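Local coordinates for protein origin of replication complex subunit 1B (Arabidopsis thaliana, PDB 5HH7) that reads the unmodified histone H3 tail through its BAH-PHD cassette, one part of an origin recognition complex subunit that binds replication origins and regulates transcription of some genes, at residues D69-F74 against L170-Y175; K77-P82 against I92-E97. One frame throughout, in Å; residues are numbered along the deposited sequence.

Contact 1. Residues D69-F74 against L170-Y175; sequences DCLGGF and LKRELY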
ATOM      1  N   ASP A  69       7.231   0.166  13.314  1.00 26.28           N
ATOM      2  CA  ASP A  69       7.377  -1.288  13.349  1.00 29.36           C
ATOM      3  C   ASP A  69       6.063  -2.048  13.188  1.00 33.48           C
ATOM      4  O   ASP A  69       5.883  -2.786  12.216  1.00 33.36           O
ATOM      5  CB  ASP A  69       8.105  -1.735  14.623  1.00 45.18           C
ATOM      6  CG  ASP A  69       9.597  -1.482  14.559  1.00 64.93           C
ATOM      7  OD1 ASP A  69      10.084  -1.132  13.464  1.00 72.37           O
ATOM      8  OD2 ASP A  69      10.281  -1.642  15.593  1.00 69.67           O
ATOM      9  N   CYS A  70       5.149  -1.864  14.139  1.00 35.27           N
ATOM     10  CA  CYS A  70       3.893  -2.607  14.141  1.00 35.34           C
ATOM     11  C   CYS A  70       2.808  -1.922  13.312  1.00 32.78           C
ATOM     12  O   CYS A  70       1.758  -2.510  13.059  1.00 35.69           O
ATOM     13  CB  CYS A  70       3.396  -2.814  15.575  1.00 37.89           C
ATOM     14  SG  CYS A  70       2.480  -1.409  16.258  1.00 40.82           S
ATOM     15  N   LEU A  71       3.064  -0.680  12.907  0.50 25.76           N
ATOM     16  CA  LEU A  71       2.102   0.119  12.142  0.50 25.55           C
ATOM     17  C   LEU A  71       0.785   0.386  12.877  0.50 28.06           C
ATOM     18  O   LEU A  71      -0.209   0.764  12.262  0.50 28.29           O
ATOM     19  CB  LEU A  71       1.839  -0.500  10.764  1.00 30.16           C
ATOM     20  CG  LEU A  71       3.036  -0.517   9.814  1.00 29.01           C
ATOM     21  CD1 LEU A  71       2.641  -1.087   8.457  1.00 34.16           C
ATOM     22  CD2 LEU A  71       3.605   0.884   9.664  1.00 30.88           C
ATOM     23  N   GLY A  72       0.789   0.202  14.191  1.00 36.54           N
ATOM     24  CA  GLY A  72      -0.381   0.501  14.995  1.00 41.32           C
ATOM     25  C   GLY A  72      -0.566   1.998  15.163  1.00 40.27           C
ATOM     26  O   GLY A  72       0.373   2.776  14.975  1.00 36.74           O
ATOM     27  N   GLY A  73      -1.781   2.402  15.516  1.00 36.59           N
ATOM     28  CA  GLY A  73      -2.091   3.805  15.724  1.00 36.30           C
ATOM     29  C   GLY A  73      -2.054   4.187  17.190  1.00 39.03           C
ATOM     30  O   GLY A  73      -2.455   3.404  18.052  1.00 40.89           O
ATOM     31  N   PHE A  74      -1.561   5.389  17.473  1.00 38.93           N
ATOM     32  CA  PHE A  74      -1.439   5.877  18.844  1.00 46.66           C
ATOM     33  C   PHE A  74      -1.705   7.377  18.916  1.00 46.22           C
ATOM     34  O   PHE A  74      -1.071   8.156  18.207  1.00 40.44           O
ATOM     35  CB  PHE A  74      -0.037   5.591  19.398  1.00 48.05           C
ATOM     36  CG  PHE A  74       0.336   4.134  19.397  1.00 51.23           C
ATOM     37  CD1 PHE A  74       0.113   3.345  20.514  1.00 54.32           C
ATOM     38  CD2 PHE A  74       0.919   3.553  18.280  1.00 44.50           C
ATOM     39  CE1 PHE A  74       0.458   2.007  20.516  1.00 52.96           C
ATOM     40  CE2 PHE A  74       1.260   2.216  18.274  1.00 45.84           C
ATOM     41  CZ  PHE A  74       1.027   1.440  19.393  1.00 51.34           C
ATOM     42  N   LEU A 170      11.862  -1.460   4.899  1.00 19.70           N
ATOM     43  CA  LEU A 170      10.864  -0.738   5.681  1.00 19.58           C
ATOM     44  C   LEU A 170       9.564  -1.537   5.674  1.00 22.97           C
ATOM     45  O   LEU A 170       9.327  -2.339   4.768  1.00 20.97           O
ATOM     46  CB  LEU A 170      10.632   0.670   5.124  1.00 21.98           C
ATOM     47  CG  LEU A 170      11.835   1.618   5.124  1.00 25.94           C
ATOM     48  CD1 LEU A 170      11.379   3.062   4.949  1.00 25.83           C
ATOM     49  CD2 LEU A 170      12.670   1.462   6.385  1.00 29.03           C
ATOM     50  N   LYS A 171       8.727  -1.323   6.684  1.00 18.44           N
ATOM     51  CA  LYS A 171       7.477  -2.071   6.800  1.00 19.88           C
ATOM     52  C   LYS A 171       6.499  -1.800   5.656  1.00 17.06           C
ATOM     53  O   LYS A 171       5.713  -2.671   5.284  1.00 21.30           O
ATOM     54  CB  LYS A 171       6.812  -1.811   8.156  1.00 23.14           C
ATOM     55  CG  LYS A 171       7.535  -2.468   9.322  1.00 25.05           C
ATOM     56  CD  LYS A 171       7.510  -3.984   9.190  1.00 32.30           C
ATOM     57  CE  LYS A 171       8.209  -4.653  10.365  1.00 43.28           C
ATOM     58  NZ  LYS A 171       8.030  -6.131  10.349  1.00 51.38           N
ATOM     59  N   ARG A 172       6.553  -0.596   5.094  1.00 20.40           N
ATOM     60  CA  ARG A 172       5.673  -0.250   3.980  1.00 19.95           C
ATOM     61  C   ARG A 172       6.337  -0.438   2.616  1.00 25.17           C
ATOM     62  O   ARG A 172       5.886   0.127   1.615  1.00 21.68           O
ATOM     63  CB  ARG A 172       5.157   1.185   4.128  1.00 20.21           C
ATOM     64  CG  ARG A 172       4.131   1.355   5.242  1.00 23.80           C
ATOM     65  CD  ARG A 172       3.705   2.808   5.399  1.00 20.49           C
ATOM     66  NE  ARG A 172       2.525   2.935   6.249  1.00 22.21           N
ATOM     67  CZ  ARG A 172       1.274   2.818   5.815  1.00 26.08           C
ATOM     68  NH1 ARG A 172       0.259   2.953   6.661  1.00 24.15           N
ATOM     69  NH2 ARG A 172       1.036   2.569   4.532  1.00 22.58           N
ATOM     70  N   GLU A 173       7.397  -1.242   2.571  1.00 21.23           N
ATOM     71  CA  GLU A 173       8.155  -1.412   1.331  1.00 22.47           C
ATOM     72  C   GLU A 173       7.638  -2.548   0.450  1.00 19.81           C
ATOM     73  O   GLU A 173       7.333  -3.636   0.936  1.00 19.65           O
ATOM     74  CB  GLU A 173       9.651  -1.604   1.616  1.00 18.63           C
ATOM     75  CG  GLU A 173      10.504  -1.670   0.347  1.00 18.84           C
ATOM     76  CD  GLU A 173      11.994  -1.631   0.628  1.00 20.56           C
ATOM     77  OE1 GLU A 173      12.385  -1.761   1.808  1.00 19.39           O
ATOM     78  OE2 GLU A 173      12.774  -1.456  -0.335  1.00 21.18           O
ATOM     79  N   LEU A 174       7.538  -2.273  -0.849  1.00 17.61           N
ATOM     80  CA  LEU A 174       7.147  -3.268  -1.840  1.00 17.97           C
ATOM     81  C   LEU A 174       8.238  -3.378  -2.897  1.00 21.57           C
ATOM     82  O   LEU A 174       9.005  -2.436  -3.103  1.00 17.89           O
ATOM     83  CB  LEU A 174       5.850  -2.845  -2.532  1.00 19.54           C
ATOM     84  CG  LEU A 174       4.643  -2.563  -1.637  1.00 20.09           C
ATOM     85  CD1 LEU A 174       3.495  -1.994  -2.457  1.00 21.11           C
ATOM     86  CD2 LEU A 174       4.218  -3.834  -0.905  1.00 20.26           C
ATOM     87  N   TYR A 175       8.292  -4.524  -3.570  1.00 20.00           N
ATOM     88  CA  TYR A 175       9.119  -4.686  -4.760  1.00 20.41           C
ATOM     89  C   TYR A 175       8.206  -4.788  -5.970  1.00 18.82           C
ATOM     90  O   TYR A 175       7.151  -5.415  -5.896  1.00 20.91           O
ATOM     91  CB  TYR A 175       9.941  -5.970  -4.675  1.00 18.70           C
ATOM     92  CG  TYR A 175      10.880  -6.042  -3.500  1.00 19.46           C
ATOM     93  CD1 TYR A 175      11.679  -4.959  -3.154  1.00 19.59           C
ATOM     94  CD2 TYR A 175      10.973  -7.198  -2.737  1.00 19.97           C
ATOM     95  CE1 TYR A 175      12.547  -5.028  -2.073  1.00 23.71           C
ATOM     96  CE2 TYR A 175      11.834  -7.277  -1.657  1.00 22.77           C
ATOM     97  CZ  TYR A 175      12.619  -6.190  -1.330  1.00 25.16           C
ATOM     98  OH  TYR A 175      13.477  -6.275  -0.257  1.00 23.14           O
TER
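K171 lays its aliphatic chain against the backbone carbonyl of D69, while L71 fits in beside it and reaches on to R172. The closest approach is K171 CG to D69 O at 3.3 Å. Because the lysine is bent at chi2 (-64°), its later carbons stay by the same oxygen, with K171 CE 3.5 Å from D69 O. The rest of the chain is extended and carries the amine past the carbonyl. K171 NZ and D69 OD1 remain 6.2 Å apart, so their opposite charges attract only from a distance.

L71 is the hydrophobic half of the interface. Its backbone sits in the left-handed region (phi 61°, psi 18°), and its side chain points across to the turn L170-E173. The two methyls divide the work: L71 CD1 lies 4.2 Å from K171 CB, and L71 CD2 lies 4.1 Å from R172 NE, meeting the guanidinium at a slant. R123 and L127 of helix 122-127 pack on the same buried leucine.

R172 runs extended from CG to NE, and its polar end is held from elsewhere in the chain. NH2 donates to V210 O, while NH1 makes salt bridges with E66 of the PHD finger and D208 of the BAH domain. The turn that presents K171 and R172 is type I, closed by E173 N to L170 O at 3.1 Å.

A PHD loop and a BAH turn thus meet by van der Waals contact, aliphatic carbon against the D69 carbonyl and a leucine methyl against R172 NE. L71 O accepts a hydrogen bond from a basic side chain of the bound H3 peptide. V210 O and D208 hold the guanidinium on the BAH side and E66 ties it to the PHD finger, consistent with R172 helping to set the two domains against each other.

Contact 2. Residues K77-P82 against I92-E97; sequences KCLKPP and ICQFCE. With ZN (zinc ion), chain D.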
ATOM      1  N   LYS A  77      -1.486  12.282  22.757  1.00 63.55           N
ATOM      2  CA  LYS A  77      -1.828  12.613  24.136  1.00 70.81           C
ATOM      3  C   LYS A  77      -1.883  11.385  25.036  1.00 71.47           C
ATOM      4  O   LYS A  77      -2.010  11.507  26.252  1.00 73.08           O
ATOM      5  CB  LYS A  77      -3.191  13.298  24.180  1.00 73.60           C
ATOM      6  CG  LYS A  77      -4.335  12.353  23.852  1.00 77.85           C
ATOM      7  CD  LYS A  77      -5.673  12.928  24.269  1.00 86.44           C
ATOM      8  CE  LYS A  77      -6.750  11.858  24.261  1.00 90.68           C
ATOM      9  NZ  LYS A  77      -6.438  10.740  25.192  1.00 92.76           N
ATOM     10  N   CYS A  78      -1.805  10.203  24.436  1.00 65.16           N
ATOM     11  CA  CYS A  78      -1.977   8.967  25.188  1.00 66.44           C
ATOM     12  C   CYS A  78      -0.668   8.219  25.401  1.00 66.23           C
ATOM     13  O   CYS A  78      -0.625   7.216  26.116  1.00 65.83           O
ATOM     14  CB  CYS A  78      -3.015   8.079  24.510  1.00 62.40           C
ATOM     15  SG  CYS A  78      -4.646   8.844  24.463  1.00 74.77           S
ATOM     16  N   LEU A  79       0.399   8.722  24.791  1.00 67.22           N
ATOM     17  CA  LEU A  79       1.726   8.167  25.011  1.00 65.54           C
ATOM     18  C   LEU A  79       2.182   8.470  26.442  1.00 67.92           C
ATOM     19  O   LEU A  79       1.631   9.350  27.103  1.00 64.22           O
ATOM     20  CB  LEU A  79       2.717   8.738  23.995  1.00 56.43           C
ATOM     21  CG  LEU A  79       2.298   8.586  22.528  1.00 51.66           C
ATOM     22  CD1 LEU A  79       3.329   9.183  21.589  1.00 49.68           C
ATOM     23  CD2 LEU A  79       2.055   7.130  22.192  1.00 48.60           C
ATOM     24  N   LYS A  80       3.172   7.723  26.918  1.00 71.32           N
ATOM     25  CA  LYS A  80       3.746   7.964  28.239  1.00 81.68           C
ATOM     26  C   LYS A  80       5.247   8.241  28.139  1.00 79.48           C
ATOM     27  O   LYS A  80       6.038   7.324  27.917  1.00 77.38           O
ATOM     28  CB  LYS A  80       3.464   6.787  29.185  1.00 89.77           C
ATOM     29  CG  LYS A  80       3.685   5.402  28.577  1.00 92.26           C
ATOM     30  CD  LYS A  80       3.784   4.332  29.661  1.00 96.97           C
ATOM     31  CE  LYS A  80       2.423   3.957  30.232  1.00101.90           C
ATOM     32  NZ  LYS A  80       1.744   2.911  29.416  1.00101.40           N
ATOM     33  N   PRO A  81       5.648   9.515  28.296  1.00 77.51           N
ATOM     34  CA  PRO A  81       4.791  10.678  28.556  1.00 77.10           C
ATOM     35  C   PRO A  81       4.133  11.178  27.271  1.00 73.07           C
ATOM     36  O   PRO A  81       4.635  10.884  26.187  1.00 71.85           O
ATOM     37  CB  PRO A  81       5.786  11.716  29.077  1.00 80.48           C
ATOM     38  CG  PRO A  81       7.047  11.393  28.364  1.00 79.05           C
ATOM     39  CD  PRO A  81       7.072   9.890  28.232  1.00 77.19           C
ATOM     40  N   PRO A  82       3.021  11.923  27.388  1.00 73.95           N
ATOM     41  CA  PRO A  82       2.300  12.358  26.187  1.00 69.60           C
ATOM     42  C   PRO A  82       3.115  13.323  25.335  1.00 64.09           C
ATOM     43  O   PRO A  82       3.824  14.179  25.865  1.00 65.79           O
ATOM     44  CB  PRO A  82       1.068  13.067  26.757  1.00 67.88           C
ATOM     45  CG  PRO A  82       1.489  13.517  28.113  1.00 71.22           C
ATOM     46  CD  PRO A  82       2.402  12.442  28.621  1.00 70.49           C
ATOM     47  N   ILE A  92       8.990   4.344  17.211  1.00 31.21           N
ATOM     48  CA  ILE A  92       8.276   3.106  17.491  1.00 35.76           C
ATOM     49  C   ILE A  92       7.580   3.222  18.837  1.00 38.08           C
ATOM     50  O   ILE A  92       7.993   4.001  19.698  1.00 38.00           O
ATOM     51  CB  ILE A  92       9.204   1.874  17.491  1.00 32.73           C
ATOM     52  CG1 ILE A  92      10.263   1.995  18.589  1.00 39.14           C
ATOM     53  CG2 ILE A  92       9.850   1.692  16.124  1.00 30.87           C
ATOM     54  CD1 ILE A  92      11.099   0.743  18.766  1.00 39.79           C
ATOM     55  N   CYS A  93       6.520   2.446  19.018  1.00 33.86           N
ATOM     56  CA  CYS A  93       5.731   2.537  20.234  1.00 38.21           C
ATOM     57  C   CYS A  93       6.383   1.766  21.376  1.00 41.74           C
ATOM     58  O   CYS A  93       7.402   1.100  21.189  1.00 40.96           O
ATOM     59  CB  CYS A  93       4.328   2.004  19.991  1.00 37.52           C
ATOM     60  SG  CYS A  93       4.255   0.213  19.963  1.00 41.25           S
ATOM     61  N   GLN A  94       5.778   1.857  22.556  1.00 50.83           N
ATOM     62  CA  GLN A  94       6.316   1.224  23.755  1.00 58.76           C
ATOM     63  C   GLN A  94       6.345  -0.298  23.655  1.00 59.34           C
ATOM     64  O   GLN A  94       7.255  -0.941  24.178  1.00 58.92           O
ATOM     65  CB  GLN A  94       5.518   1.654  24.988  1.00 72.60           C
ATOM     66  CG  GLN A  94       4.016   1.479  24.848  1.00 85.59           C
ATOM     67  CD  GLN A  94       3.272   2.799  24.887  1.00 95.83           C
ATOM     68  OE1 GLN A  94       3.710   3.792  24.306  1.00100.19           O
ATOM     69  NE2 GLN A  94       2.140   2.817  25.583  1.00 97.28           N
ATOM     70  N   PHE A  95       5.352  -0.870  22.983  1.00 55.94           N
ATOM     71  CA  PHE A  95       5.261  -2.320  22.854  1.00 55.13           C
ATOM     72  C   PHE A  95       6.380  -2.876  21.981  1.00 52.82           C
ATOM     73  O   PHE A  95       6.935  -3.933  22.275  1.00 52.13           O
ATOM     74  CB  PHE A  95       3.894  -2.728  22.304  1.00 58.52           C
ATOM     75  CG  PHE A  95       2.750  -2.338  23.192  1.00 66.23           C
ATOM     76  CD1 PHE A  95       2.502  -3.034  24.363  1.00 76.26           C
ATOM     77  CD2 PHE A  95       1.929  -1.275  22.861  1.00 64.63           C
ATOM     78  CE1 PHE A  95       1.454  -2.677  25.188  1.00 80.09           C
ATOM     79  CE2 PHE A  95       0.879  -0.913  23.681  1.00 73.72           C
ATOM     80  CZ  PHE A  95       0.640  -1.616  24.846  1.00 78.16           C
ATOM     81  N   CYS A  96       6.711  -2.161  20.912  1.00 48.75           N
ATOM     82  CA  CYS A  96       7.799  -2.577  20.037  1.00 45.26           C
ATOM     83  C   CYS A  96       9.157  -2.243  20.645  1.00 50.05           C
ATOM     84  O   CYS A  96      10.165  -2.863  20.312  1.00 53.35           O
ATOM     85  CB  CYS A  96       7.649  -1.954  18.650  1.00 39.11           C
ATOM     86  SG  CYS A  96       6.397  -2.774  17.649  1.00 41.16           S
ATOM     87  N   GLU A  97       9.173  -1.258  21.539  1.00 45.11           N
ATOM     88  CA  GLU A  97      10.366  -0.933  22.315  1.00 57.45           C
ATOM     89  C   GLU A  97      10.761  -2.125  23.187  1.00 65.48           C
ATOM     90  O   GLU A  97      11.915  -2.560  23.185  1.00 63.79           O
ATOM     91  CB  GLU A  97      10.103   0.292  23.196  1.00 66.39           C
ATOM     92  CG  GLU A  97      10.808   1.559  22.743  1.00 74.12           C
ATOM     93  CD  GLU A  97      10.171   2.820  23.303  1.00 84.88           C
ATOM     94  OE1 GLU A  97       9.625   2.775  24.428  1.00 89.56           O
ATOM     95  OE2 GLU A  97      10.213   3.855  22.606  1.00 86.96           O
TER
HETATM   96 ZN    ZN D 401       4.683  -0.764  17.592  1.00 51.42          ZN
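Q94, in the first turn of helix 94-98, points across at the loop after the zinc ligand C78 and meets L79 and K80 with the two ends of its amide. On the inner, more buried side, Q94 OE1 lies 4.3 Å from the methyl L79 CD2. The leucine is backed by F74 of strand 73-75, on which C93 packs too, but its approach to the amide oxygen is itself only a van der Waals touch.

On the outer side the fit is slacker. K80, an exposed lysine bent at chi3 and chi4, crosses the glutamine at about a right angle, and its NZ comes no closer than 3.9 Å to Q94 NE2. Both nitrogens are donors, so this is a loose touch at the surface. Q94 itself is kinked at chi2 (-116°), which turns its amide toward the loop, and its CG covers part of one face of the F95 ring.

The helix start behind Q94 is more strongly tied. C93 is its N-cap: C93 SG accepts from C96 N at 3.5 Å and also binds the zinc ion at 2.6 Å. C96 SG is a ligand of the same ion, and C67 and C70 complete the site. C78 belongs instead to the other zinc, with C53, C56 and H75. Ligand pairs interleaved along the chain in this way make the cross-brace of a PHD finger.

The two contacts lie on the same side of the chain's centre, with their own centres 16 Å apart. Contact 2 is nested within the long excursion closed by contact 1: the order is 69-74, 77-82, 92-97, 170-175. Contact 2 is internal to the PHD finger, whereas contact 1 joins that finger to the BAH domain. Strand 73-75 of contact 1 and helix 94-98 of contact 2 follow each other in the finger, and the contacts touch directly, D69 OD2 packing 3.4 Å from I92 CG2. Both supply ligands to one zinc, whose site therefore lies next to the surface facing the BAH domain, consistent with the two domains reading the H3 tail together.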